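Local coordinates for RNA-binding protein (PDB 7JLY) that probably binds RNA through a single RNA recognition motif domain and can bind calcium ions, at residues A[4-9]-A[75-80]. Sequence-based numbering, arbitrary orientation.
Sequences NIYVGN and IVKEAL. With ACT (acetate ion), chain B.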
# COMPACT_ATOMS: atom_id res chain seq x y z
N ASN A 4 -9.52 1.78 1.20
CA ASN A 4 -8.26 1.77 1.93
C ASN A 4 -7.59 0.42 1.71
O ASN A 4 -8.24 -0.62 1.83
CB ASN A 4 -8.52 2.01 3.42
CG ASN A 4 -7.28 2.46 4.19
OD1 ASN A 4 -6.34 3.05 3.63
ND2 ASN A 4 -7.28 2.21 5.50
N ILE A 5 -6.31 0.44 1.35
CA ILE A 5 -5.58 -0.77 1.04
C ILE A 5 -4.40 -0.91 1.97
O ILE A 5 -3.58 0.00 2.08
CB ILE A 5 -5.06 -0.78 -0.42
CG1 ILE A 5 -6.21 -0.52 -1.39
CG2 ILE A 5 -4.37 -2.12 -0.74
CD1 ILE A 5 -5.79 -0.46 -2.83
N TYR A 6 -4.33 -2.05 2.65
CA TYR A 6 -3.19 -2.41 3.48
C TYR A 6 -2.09 -2.99 2.60
O TYR A 6 -2.35 -3.89 1.83
CB TYR A 6 -3.62 -3.45 4.53
CG TYR A 6 -2.56 -3.86 5.54
CD1 TYR A 6 -1.61 -4.82 5.22
CD2 TYR A 6 -2.55 -3.32 6.83
CE1 TYR A 6 -0.65 -5.23 6.15
CE2 TYR A 6 -1.59 -3.71 7.76
CZ TYR A 6 -0.65 -4.67 7.42
OH TYR A 6 0.30 -5.07 8.34
N VAL A 7 -0.87 -2.47 2.73
CA VAL A 7 0.27 -3.08 2.04
C VAL A 7 1.34 -3.42 3.08
O VAL A 7 1.79 -2.55 3.82
CB VAL A 7 0.86 -2.16 0.94
CG1 VAL A 7 1.80 -2.96 0.04
CG2 VAL A 7 -0.25 -1.51 0.10
N GLY A 8 1.76 -4.68 3.14
CA GLY A 8 2.65 -5.12 4.21
C GLY A 8 3.70 -6.12 3.75
O GLY A 8 3.76 -6.43 2.56
N ASN A 9 4.50 -6.61 4.70
CA ASN A 9 5.70 -7.41 4.41
C ASN A 9 6.65 -6.69 3.44
O ASN A 9 7.30 -7.31 2.59
CB ASN A 9 5.32 -8.77 3.84
CG ASN A 9 6.47 -9.74 3.91
OD1 ASN A 9 7.25 -9.68 4.84
ND2 ASN A 9 6.61 -10.60 2.89
N ILE A 75 1.97 -8.30 1.01
CA ILE A 75 0.66 -8.39 1.63
C ILE A 75 -0.14 -7.26 1.02
O ILE A 75 0.26 -6.11 1.15
CB ILE A 75 0.70 -8.20 3.15
CG1 ILE A 75 1.56 -9.27 3.83
CG2 ILE A 75 -0.73 -8.17 3.70
CD1 ILE A 75 1.72 -9.05 5.36
N VAL A 76 -1.24 -7.56 0.33
CA VAL A 76 -2.09 -6.51 -0.25
C VAL A 76 -3.55 -6.91 -0.06
O VAL A 76 -4.01 -7.92 -0.60
CB VAL A 76 -1.82 -6.27 -1.76
CG1 VAL A 76 -2.64 -5.09 -2.25
CG2 VAL A 76 -0.37 -6.00 -2.02
N LYS A 77 -4.27 -6.10 0.71
CA LYS A 77 -5.60 -6.49 1.14
C LYS A 77 -6.43 -5.27 1.47
O LYS A 77 -5.90 -4.21 1.83
CB LYS A 77 -5.51 -7.43 2.36
CG LYS A 77 -4.94 -6.78 3.62
CD LYS A 77 -4.82 -7.77 4.80
CE LYS A 77 -4.06 -7.13 5.98
NZ LYS A 77 -3.76 -8.11 7.08
N GLU A 78 -7.75 -5.40 1.31
CA GLU A 78 -8.65 -4.35 1.74
C GLU A 78 -8.46 -4.08 3.23
O GLU A 78 -8.36 -5.01 4.04
CB GLU A 78 -10.11 -4.72 1.44
CG GLU A 78 -11.11 -3.72 2.01
CD GLU A 78 -12.55 -4.08 1.69
OE1 GLU A 78 -12.78 -5.12 1.04
OE2 GLU A 78 -13.46 -3.32 2.11
N ALA A 79 -8.42 -2.80 3.59
CA ALA A 79 -8.31 -2.40 4.98
C ALA A 79 -9.59 -1.74 5.48
O ALA A 79 -10.37 -1.22 4.69
CB ALA A 79 -7.15 -1.44 5.15
N LEU A 80 -9.81 -1.76 6.79
CA LEU A 80 -10.87 -0.94 7.37
C LEU A 80 -10.66 0.53 7.00
O LEU A 80 -9.57 1.09 7.20
CB LEU A 80 -10.91 -1.10 8.89
CG LEU A 80 -11.95 -0.23 9.62
CD1 LEU A 80 -13.36 -0.49 9.09
CD2 LEU A 80 -11.87 -0.45 11.13
C ACT B . -6.46 -3.21 8.32
O ACT B . -7.70 -3.22 8.56
OXT ACT B . -5.76 -2.44 9.03
CH3 ACT B . -5.89 -4.05 7.23
O HOH W 1 -11.60 0.01 2.49
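Strands 4-8 and 75-78 pair antiparallel at 164°, joined by reciprocal N-H...O=C bonds between Y6 and K77 and between G8 and I75; A79 N adds a further bond to N4 O. They are the first strand, a central one, and the last long strand of the RRM sheet; Y6 lies in the sequence matching RNP2, F46 and F48 in that matching RNP1. With CG anti to the backbone N, the Y6 ring leans along its own strand toward G8, which, lacking a side chain, lets the ring lie close over the strand. From K77, CG sits in the crowded position between backbone N and carbonyl carbon (chi1 65°), and the otherwise extended chain runs alongside the tyrosine. K77 CE thereby lies over one ring face, 3.5 Å from Y6 CD1, a CH-pi contact. Beyond it NZ makes a cation-pi interaction 4.4 Å from the Y6 ring centroid, 15° off the normal. I75 CG2 meets the ring at its edge, 3.8 Å from Y6 CD1. On the buried side, I5 CG2 touches V76 CG1 at 3.8 Å; helices 16-23 and 54-64 pack against this face. N4, with CG anti to its backbone N, carries its amide to L80: ND2 donates a nearly straight 3.1 Å bond to L80 O, which lies in the amide plane. One water bridges N4 N and A79 O. L80 N donates to an acetate ion, most likely a crystallisation additive, whose methyl lies 3.4 Å from Y6 CD2. Y6 also meets the rings of F46 and F48 on strand 46-51. Aromatics on this sheet face classically stack on RNA bases in RRMs; here the lysine lies over one face of Y6, so a base stacking there would probably require it to move, while its charge is consistent with attracting RNA phosphates.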